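Side-chain contacts in enoyl CoA hydratase/isomerase (Crotonase) (PDB 3I47), which probably hydrates enoyl-CoA thioesters, or isomerises related acyl-CoA substrates, as a member of the crotonase family: residues G244-G247 with L248-F251; A204-A207 with V208-S211; E225-V228 with R229-S233. All coordinates share one frame; numbering follows the deposited sequence.

Interaction 1: G244-G247 with L248-F251; sequences GQEG and LKAF
Two consecutive turns of helix 242-253, the last helix of this crotonase-family chain, meet through an i to i+3 salt bridge between Glu246 and Lys249. The bridge is a loose one: OE1 of Glu246 stands 3.3 Å from NZ of Lys249, a weak hydrogen bond within the ion pair. The two chains lie aslant to each other rather than end on. Glu246 starts out beside its own carbonyl carbon, with chi1 167°, and then bends at chi2, which brings OE1 toward the Lys249 amine. Its other oxygen, OE2, is held more firmly by the backbone N of Asn258, so the carboxylate is shared between the helix and the chain beyond it.

Beneath the pair runs the regular i to i+4 ladder, in which Leu248 N reaches Gly244 O at 3.0 Å and Ala250 N reaches Glu246 O at 2.9 Å. Leu248 folds back along this ladder, its CG 3.4 Å from Gly244 O, and CD1 ends about as close to that same oxygen. The amide of Gln245 ends near Leu248 CD1, and its NE2 is bonded to the backbone O of Arg239.

Around the helix, the carboxyl-terminal segment supplies the neighbours: Glu246 touches Trp259 and the buried Ala250 rests on Pro257, while Gln245, through Arg239, ties the helix back to the end of helix 225-240.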
ATOM      1  N   GLY A 244      25.884   5.633   6.421  1.00 15.65           N
ATOM      2  CA  GLY A 244      25.829   6.866   7.207  1.00 14.80           C
ATOM      3  C   GLY A 244      27.087   7.697   6.986  1.00 15.18           C
ATOM      4  O   GLY A 244      27.024   8.913   6.807  1.00 15.31           O
ATOM      5  N   GLN A 245      28.239   7.029   6.965  1.00 15.71           N
ATOM      6  CA  GLN A 245      29.491   7.730   6.711  1.00 16.18           C
ATOM      7  C   GLN A 245      29.544   8.338   5.311  1.00 16.76           C
ATOM      8  O   GLN A 245      30.017   9.460   5.136  1.00 17.39           O
ATOM      9  CB  GLN A 245      30.689   6.804   6.956  1.00 16.13           C
ATOM     10  CG  GLN A 245      30.939   6.564   8.425  1.00 16.87           C
ATOM     11  CD  GLN A 245      31.523   7.796   9.114  1.00 16.90           C
ATOM     12  OE1 GLN A 245      32.564   8.319   8.697  1.00 17.42           O
ATOM     13  NE2 GLN A 245      30.856   8.267  10.177  1.00 16.31           N
ATOM     14  N   GLU A 246      29.041   7.597   4.324  1.00 16.82           N
ATOM     15  CA  GLU A 246      28.949   8.097   2.961  1.00 17.72           C
ATOM     16  C   GLU A 246      28.019   9.295   2.876  1.00 17.20           C
ATOM     17  O   GLU A 246      28.336  10.287   2.232  1.00 17.32           O
ATOM     18  CB  GLU A 246      28.506   6.981   2.005  1.00 19.15           C
ATOM     19  CG  GLU A 246      28.073   7.449   0.619  1.00 25.96           C
ATOM     20  CD  GLU A 246      29.200   8.008  -0.239  1.00 21.29           C
ATOM     21  OE1 GLU A 246      30.399   7.904   0.132  1.00 26.53           O
ATOM     22  OE2 GLU A 246      28.877   8.566  -1.309  1.00 26.42           O
ATOM     23  N   GLY A 247      26.875   9.210   3.556  1.00 16.93           N
ATOM     24  CA  GLY A 247      25.905  10.279   3.511  1.00 16.81           C
ATOM     25  C   GLY A 247      26.428  11.558   4.127  1.00 17.07           C
ATOM     26  O   GLY A 247      26.211  12.647   3.602  1.00 17.66           O
ATOM     27  N   LEU A 248      27.143  11.414   5.242  1.00 17.18           N
ATOM     28  CA  LEU A 248      27.717  12.560   5.935  1.00 17.64           C
ATOM     29  C   LEU A 248      28.831  13.192   5.111  1.00 18.64           C
ATOM     30  O   LEU A 248      28.880  14.412   4.961  1.00 18.72           O
ATOM     31  CB  LEU A 248      28.219  12.157   7.323  1.00 17.22           C
ATOM     32  CG  LEU A 248      27.098  11.934   8.341  1.00 14.78           C
ATOM     33  CD1 LEU A 248      27.580  11.075   9.510  1.00 17.35           C
ATOM     34  CD2 LEU A 248      26.522  13.274   8.821  1.00 17.61           C
ATOM     35  N   LYS A 249      29.697  12.349   4.550  1.00 19.98           N
ATOM     36  CA  LYS A 249      30.794  12.818   3.705  1.00 22.61           C
ATOM     37  C   LYS A 249      30.245  13.589   2.501  1.00 23.15           C
ATOM     38  O   LYS A 249      30.694  14.699   2.218  1.00 23.74           O
ATOM     39  CB  LYS A 249      31.651  11.645   3.236  1.00 24.58           C
ATOM     40  CG  LYS A 249      33.037  12.053   2.759  1.00 36.00           C
ATOM     41  CD  LYS A 249      33.431  11.317   1.493  1.00 28.18           C
ATOM     42  CE  LYS A 249      33.598   9.824   1.708  1.00 36.27           C
ATOM     43  NZ  LYS A 249      33.506   9.112   0.407  1.00 30.38           N
ATOM     44  N   ALA A 250      29.255  13.008   1.821  1.00 23.15           N
ATOM     45  CA  ALA A 250      28.641  13.638   0.653  1.00 23.28           C
ATOM     46  C   ALA A 250      28.024  14.984   1.010  1.00 23.81           C
ATOM     47  O   ALA A 250      28.195  15.963   0.289  1.00 23.80           O
ATOM     48  CB  ALA A 250      27.595  12.714   0.029  1.00 23.22           C
ATOM     49  N   PHE A 251      27.311  15.035   2.133  1.00 23.91           N
ATOM     50  CA  PHE A 251      26.692  16.283   2.568  1.00 24.86           C
ATOM     51  C   PHE A 251      27.723  17.363   2.904  1.00 25.52           C
ATOM     52  O   PHE A 251      27.580  18.519   2.496  1.00 25.99           O
ATOM     53  CB  PHE A 251      25.748  16.050   3.755  1.00 25.41           C
ATOM     54  CG  PHE A 251      25.060  17.302   4.228  1.00 27.27           C
ATOM     55  CD1 PHE A 251      25.579  18.038   5.288  1.00 26.19           C
ATOM     56  CD2 PHE A 251      23.899  17.752   3.602  1.00 26.26           C
ATOM     57  CE1 PHE A 251      24.949  19.203   5.721  1.00 27.55           C
ATOM     58  CE2 PHE A 251      23.261  18.914   4.029  1.00 27.89           C
ATOM     59  CZ  PHE A 251      23.787  19.639   5.088  1.00 26.49           C
TER

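Interaction 2: A204-A207 with V208-S211; sequences APEA and VKNS
At the start of helix 205-218, where Ala204 occupies the N-cap position and Pro205 the first turn, Glu206 reaches the next turn with both carboxylate oxygens, one in a weak salt bridge and one through a water. OE2 pairs with Lys209, 3.4 Å from NZ. OE1 accepts a hydrogen bond of 2.6 Å from the water, which in turn accepts one from Asn210 ND2, so a single solvent molecule links residues i and i+4.

The backbone amides of Glu206 and Ala207 are satisfied by the carboxylate of Glu243, from helix 242-253, whose negative charge probably also interacts favourably with the positive end of the helix dipole. Farther along, the carbonyls of the first turn are taken up in the usual i to i+4 way, with Val208 N on Ala204 O at 2.9 Å and Asn210 N on Glu206 O at 2.7 Å. The aliphatic part of Lys209 runs past the carbonyl oxygen of Pro205, CG lying 3.4 Å from Pro205 O.

Ala207 O serves two donors. Ser211 has OG beside its own backbone N, with chi1 -68°, and both its N and its OG lie 2.8 Å from Ala207 O, approaching from opposite faces of the carbonyl plane.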
ATOM      1  N   ALA A 204      18.772   7.392   0.950  1.00 16.47           N
ATOM      2  CA  ALA A 204      19.663   6.276   1.291  1.00 15.87           C
ATOM      3  C   ALA A 204      18.863   5.011   1.566  1.00 15.52           C
ATOM      4  O   ALA A 204      17.989   4.996   2.413  1.00 15.09           O
ATOM      5  CB  ALA A 204      20.522   6.634   2.485  1.00 15.59           C
ATOM      6  N   PRO A 205      19.152   3.933   0.826  1.00 16.10           N
ATOM      7  CA  PRO A 205      18.236   2.792   0.845  1.00 16.35           C
ATOM      8  C   PRO A 205      18.151   2.055   2.177  1.00 15.78           C
ATOM      9  O   PRO A 205      17.049   1.682   2.598  1.00 15.98           O
ATOM     10  CB  PRO A 205      18.783   1.876  -0.263  1.00 16.67           C
ATOM     11  CG  PRO A 205      20.187   2.311  -0.466  1.00 17.76           C
ATOM     12  CD  PRO A 205      20.197   3.791  -0.197  1.00 16.38           C
ATOM     13  N   GLU A 206      19.281   1.873   2.861  1.00 15.53           N
ATOM     14  CA  GLU A 206      19.229   1.205   4.160  1.00 16.08           C
ATOM     15  C   GLU A 206      18.541   2.092   5.192  1.00 15.30           C
ATOM     16  O   GLU A 206      17.729   1.611   5.987  1.00 14.86           O
ATOM     17  CB  GLU A 206      20.621   0.794   4.655  1.00 17.71           C
ATOM     18  CG  GLU A 206      21.310  -0.269   3.778  1.00 28.92           C
ATOM     19  CD  GLU A 206      20.419  -1.472   3.484  1.00 20.75           C
ATOM     20  OE1 GLU A 206      19.852  -2.064   4.436  1.00 29.63           O
ATOM     21  OE2 GLU A 206      20.271  -1.825   2.290  1.00 29.99           O
ATOM     22  N   ALA A 207      18.862   3.386   5.163  1.00 15.10           N
ATOM     23  CA  ALA A 207      18.246   4.354   6.074  1.00 14.88           C
ATOM     24  C   ALA A 207      16.714   4.392   5.920  1.00 14.63           C
ATOM     25  O   ALA A 207      15.996   4.446   6.916  1.00 14.98           O
ATOM     26  CB  ALA A 207      18.848   5.746   5.869  1.00 14.80           C
ATOM     27  N   VAL A 208      16.235   4.323   4.678  1.00 14.15           N
ATOM     28  CA  VAL A 208      14.790   4.315   4.397  1.00 14.10           C
ATOM     29  C   VAL A 208      14.151   3.066   5.005  1.00 14.81           C
ATOM     30  O   VAL A 208      13.164   3.153   5.739  1.00 14.60           O
ATOM     31  CB  VAL A 208      14.518   4.409   2.881  1.00 14.16           C
ATOM     32  CG1 VAL A 208      13.060   4.066   2.570  1.00 16.19           C
ATOM     33  CG2 VAL A 208      14.811   5.794   2.371  1.00 16.40           C
ATOM     34  N   LYS A 209      14.738   1.901   4.736  1.00 15.08           N
ATOM     35  CA  LYS A 209      14.218   0.661   5.307  1.00 16.30           C
ATOM     36  C   LYS A 209      14.302   0.626   6.830  1.00 15.80           C
ATOM     37  O   LYS A 209      13.370   0.201   7.499  1.00 15.24           O
ATOM     38  CB  LYS A 209      14.922  -0.550   4.683  1.00 17.81           C
ATOM     39  CG  LYS A 209      14.629  -0.661   3.195  1.00 20.49           C
ATOM     40  CD  LYS A 209      15.149  -1.959   2.620  1.00 21.36           C
ATOM     41  CE  LYS A 209      16.637  -1.870   2.356  1.00 21.44           C
ATOM     42  NZ  LYS A 209      17.124  -3.077   1.637  1.00 24.09           N
ATOM     43  N   ASN A 210      15.421   1.104   7.377  1.00 15.81           N
ATOM     44  CA  ASN A 210      15.588   1.159   8.818  1.00 15.80           C
ATOM     45  C   ASN A 210      14.576   2.105   9.467  1.00 15.34           C
ATOM     46  O   ASN A 210      14.104   1.835  10.564  1.00 16.16           O
ATOM     47  CB  ASN A 210      16.985   1.672   9.187  1.00 16.51           C
ATOM     48  CG  ASN A 210      18.110   0.703   8.836  1.00 18.52           C
ATOM     49  OD1 ASN A 210      19.282   1.075   8.929  1.00 18.26           O
ATOM     50  ND2 ASN A 210      17.774  -0.525   8.421  1.00 18.24           N
ATOM     51  N   SER A 211      14.253   3.206   8.782  1.00 15.17           N
ATOM     52  CA  SER A 211      13.292   4.187   9.304  1.00 15.22           C
ATOM     53  C   SER A 211      11.880   3.618   9.341  1.00 15.47           C
ATOM     54  O   SER A 211      11.122   3.887  10.270  1.00 16.13           O
ATOM     55  CB  SER A 211      13.316   5.462   8.480  1.00 15.34           C
ATOM     56  OG  SER A 211      14.555   6.121   8.679  1.00 18.31           O
TER
HETATM   57  O   HOH W   1      20.034  -2.194   7.041  1.00 30.94           O

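Interaction 3: E225-V228 with R229-S233; sequences EELV and RYTAS
Arg229 folds back along the first turns of helix 225-240, and its path from CB outward shows how a long side chain can be laid on its own helix. The residue was modelled in two conformers; the path described is that of one, so its guanidinium contacts are tentative. CB sits close to the carbonyl oxygens of Glu225 and Glu226. With CG placed beside the backbone N (chi1 -68°), that methylene reaches 3.3 Å from Glu225 O, the same oxygen that accepts the Arg229 N-H at 3.0 Å. CD and NE pass it at longer range. A bend at chi3 then turns the guanidinium over the preceding turn, where Glu225 O and Glu226 CA lie over one face, each displaced toward the rim. At the tip, NH1 comes 3.6 Å from CB of Glu225 and NH2 3.6 Å from CA of Glu226. The two carboxylates stay farther off, Glu225 OE1 being 4.8 Å from NH1, so their attraction is probably diffuse.

Two residues on, Thr231 turns OG1 back to donate to Val228 O at 2.8 Å, and this carbonyl also takes the N-H of Ala232. Leu227 brings CD1 to within 4.4 Å of CD1 of Tyr230.

Asp224 OD1 accepts a hydrogen bond from Leu227 N where the helix begins, and the ring of Tyr230 stacks on Tyr217, joining this outlying end of helix 225-240 to the preceding helix 205-218.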
ATOM      1  N   GLU A 225      13.287   4.944  29.948  1.00 19.15           N
ATOM      2  CA  GLU A 225      14.738   5.042  29.796  1.00 20.29           C
ATOM      3  C   GLU A 225      15.301   3.930  28.916  1.00 19.20           C
ATOM      4  O   GLU A 225      16.216   4.172  28.134  1.00 19.18           O
ATOM      5  CB  GLU A 225      15.441   5.119  31.157  1.00 22.31           C
ATOM      6  CG  GLU A 225      15.068   6.398  31.915  1.00 44.20           C
ATOM      7  CD  GLU A 225      16.112   6.840  32.917  1.00 25.37           C
ATOM      8  OE1 GLU A 225      16.368   6.094  33.892  1.00 44.60           O
ATOM      9  OE2 GLU A 225      16.665   7.953  32.736  1.00 44.63           O
ATOM     10  N   GLU A 226      14.741   2.724  29.028  1.00 18.47           N
ATOM     11  CA  GLU A 226      15.105   1.623  28.130  1.00 18.79           C
ATOM     12  C   GLU A 226      14.965   2.011  26.651  1.00 18.20           C
ATOM     13  O   GLU A 226      15.883   1.785  25.856  1.00 18.55           O
ATOM     14  CB  GLU A 226      14.273   0.366  28.439  1.00 20.24           C
ATOM     15  CG  GLU A 226      14.662  -0.866  27.622  1.00 34.00           C
ATOM     16  CD  GLU A 226      13.896  -2.119  28.040  1.00 21.96           C
ATOM     17  OE1 GLU A 226      12.741  -2.297  27.598  1.00 34.37           O
ATOM     18  OE2 GLU A 226      14.460  -2.929  28.804  1.00 34.66           O
ATOM     19  N   LEU A 227      13.822   2.592  26.287  1.00 16.77           N
ATOM     20  CA  LEU A 227      13.574   2.967  24.899  1.00 17.11           C
ATOM     21  C   LEU A 227      14.498   4.097  24.447  1.00 16.98           C
ATOM     22  O   LEU A 227      15.000   4.076  23.314  1.00 17.21           O
ATOM     23  CB  LEU A 227      12.102   3.346  24.667  1.00 16.92           C
ATOM     24  CG  LEU A 227      11.718   3.553  23.193  1.00 14.88           C
ATOM     25  CD1 LEU A 227      11.816   2.251  22.407  1.00 17.38           C
ATOM     26  CD2 LEU A 227      10.313   4.138  23.078  1.00 17.07           C
ATOM     27  N   VAL A 228      14.724   5.069  25.329  1.00 16.81           N
ATOM     28  CA  VAL A 228      15.644   6.173  25.023  1.00 17.20           C
ATOM     29  C   VAL A 228      17.042   5.623  24.680  1.00 16.93           C
ATOM     30  O   VAL A 228      17.613   5.971  23.639  1.00 16.81           O
ATOM     31  CB  VAL A 228      15.725   7.195  26.179  1.00 17.62           C
ATOM     32  CG1 VAL A 228      16.754   8.291  25.867  1.00 19.96           C
ATOM     33  CG2 VAL A 228      14.356   7.816  26.432  1.00 20.41           C
ATOM     34  N   ARG A 229      17.557   4.735  25.532  1.00 17.08           N
ATOM     35  CA  ARG A 229      18.871   4.125  25.312  0.50 17.34           C
ATOM     36  C   ARG A 229      18.899   3.324  24.013  1.00 17.30           C
ATOM     37  O   ARG A 229      19.870   3.389  23.256  1.00 16.78           O
ATOM     38  CB  ARG A 229      19.264   3.225  26.492  0.50 18.10           C
ATOM     39  CG  ARG A 229      19.532   3.971  27.790  0.50 24.84           C
ATOM     40  CD  ARG A 229      20.160   3.058  28.847  0.50 19.81           C
ATOM     41  NE  ARG A 229      19.350   1.874  29.135  0.50 25.38           N
ATOM     42  CZ  ARG A 229      18.460   1.793  30.122  0.50 20.38           C
ATOM     43  NH1 ARG A 229      18.249   2.829  30.917  0.50 25.44           N
ATOM     44  NH2 ARG A 229      17.778   0.672  30.310  0.50 25.32           N
ATOM     45  N   TYR A 230      17.828   2.570  23.756  1.00 17.77           N
ATOM     46  CA  TYR A 230      17.730   1.796  22.511  1.00 18.43           C
ATOM     47  C   TYR A 230      17.830   2.725  21.298  1.00 16.98           C
ATOM     48  O   TYR A 230      18.591   2.452  20.362  1.00 17.22           O
ATOM     49  CB  TYR A 230      16.443   0.944  22.454  1.00 20.90           C
ATOM     50  CG  TYR A 230      16.129   0.401  21.063  1.00 27.57           C
ATOM     51  CD1 TYR A 230      15.423   1.170  20.133  1.00 23.05           C
ATOM     52  CD2 TYR A 230      16.554  -0.866  20.675  1.00 23.54           C
ATOM     53  CE1 TYR A 230      15.150   0.694  18.849  1.00 28.42           C
ATOM     54  CE2 TYR A 230      16.279  -1.363  19.391  1.00 28.11           C
ATOM     55  CZ  TYR A 230      15.577  -0.573  18.488  1.00 23.69           C
ATOM     56  OH  TYR A 230      15.297  -1.036  17.217  1.00 29.16           O
ATOM     57  N   THR A 231      17.062   3.822  21.310  1.00 15.50           N
ATOM     58  CA  THR A 231      17.057   4.730  20.167  1.00 14.49           C
ATOM     59  C   THR A 231      18.422   5.384  19.970  1.00 14.24           C
ATOM     60  O   THR A 231      18.880   5.519  18.839  1.00 14.49           O
ATOM     61  CB  THR A 231      15.950   5.804  20.232  1.00 14.51           C
ATOM     62  OG1 THR A 231      16.114   6.620  21.404  1.00 16.34           O
ATOM     63  CG2 THR A 231      14.576   5.135  20.237  1.00 15.56           C
ATOM     64  N   ALA A 232      19.077   5.750  21.070  1.00 14.08           N
ATOM     65  CA  ALA A 232      20.397   6.371  20.992  1.00 14.13           C
ATOM     66  C   ALA A 232      21.439   5.415  20.423  1.00 15.42           C
ATOM     67  O   ALA A 232      22.288   5.826  19.631  1.00 15.39           O
ATOM     68  CB  ALA A 232      20.827   6.907  22.366  1.00 13.99           C
ATOM     69  N   SER A 233      21.361   4.143  20.810  1.00 16.08           N
ATOM     70  CA  SER A 233      22.283   3.139  20.267  1.00 16.67           C
ATOM     71  C   SER A 233      22.018   2.885  18.783  1.00 16.58           C
ATOM     72  O   SER A 233      22.947   2.617  18.012  1.00 16.75           O
ATOM     73  CB  SER A 233      22.218   1.833  21.062  1.00 17.45           C
ATOM     74  OG  SER A 233      21.033   1.115  20.784  1.00 29.33           O
TER

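Read from the N terminus, the three contacts fall in series, each on its own helix: interaction 2 opens helix 205-218, interaction 3 opens helix 225-240, and interaction 1 lies within helix 242-253. Each closes only a turn of helix, and none nests in or crosses another. Their atoms do not touch, the nearest lying about 7 Å apart between interactions 1 and 2 and again between 2 and 3. What joins them is intermediary: Glu243 reaches from helix 242-253 to the start of helix 205-218, Lys238 of helix 225-240 touches Ala207 and Asn210, and Trp259 touches both Glu246 and Pro205. The three helices together form the carboxyl-terminal helical part of the chain.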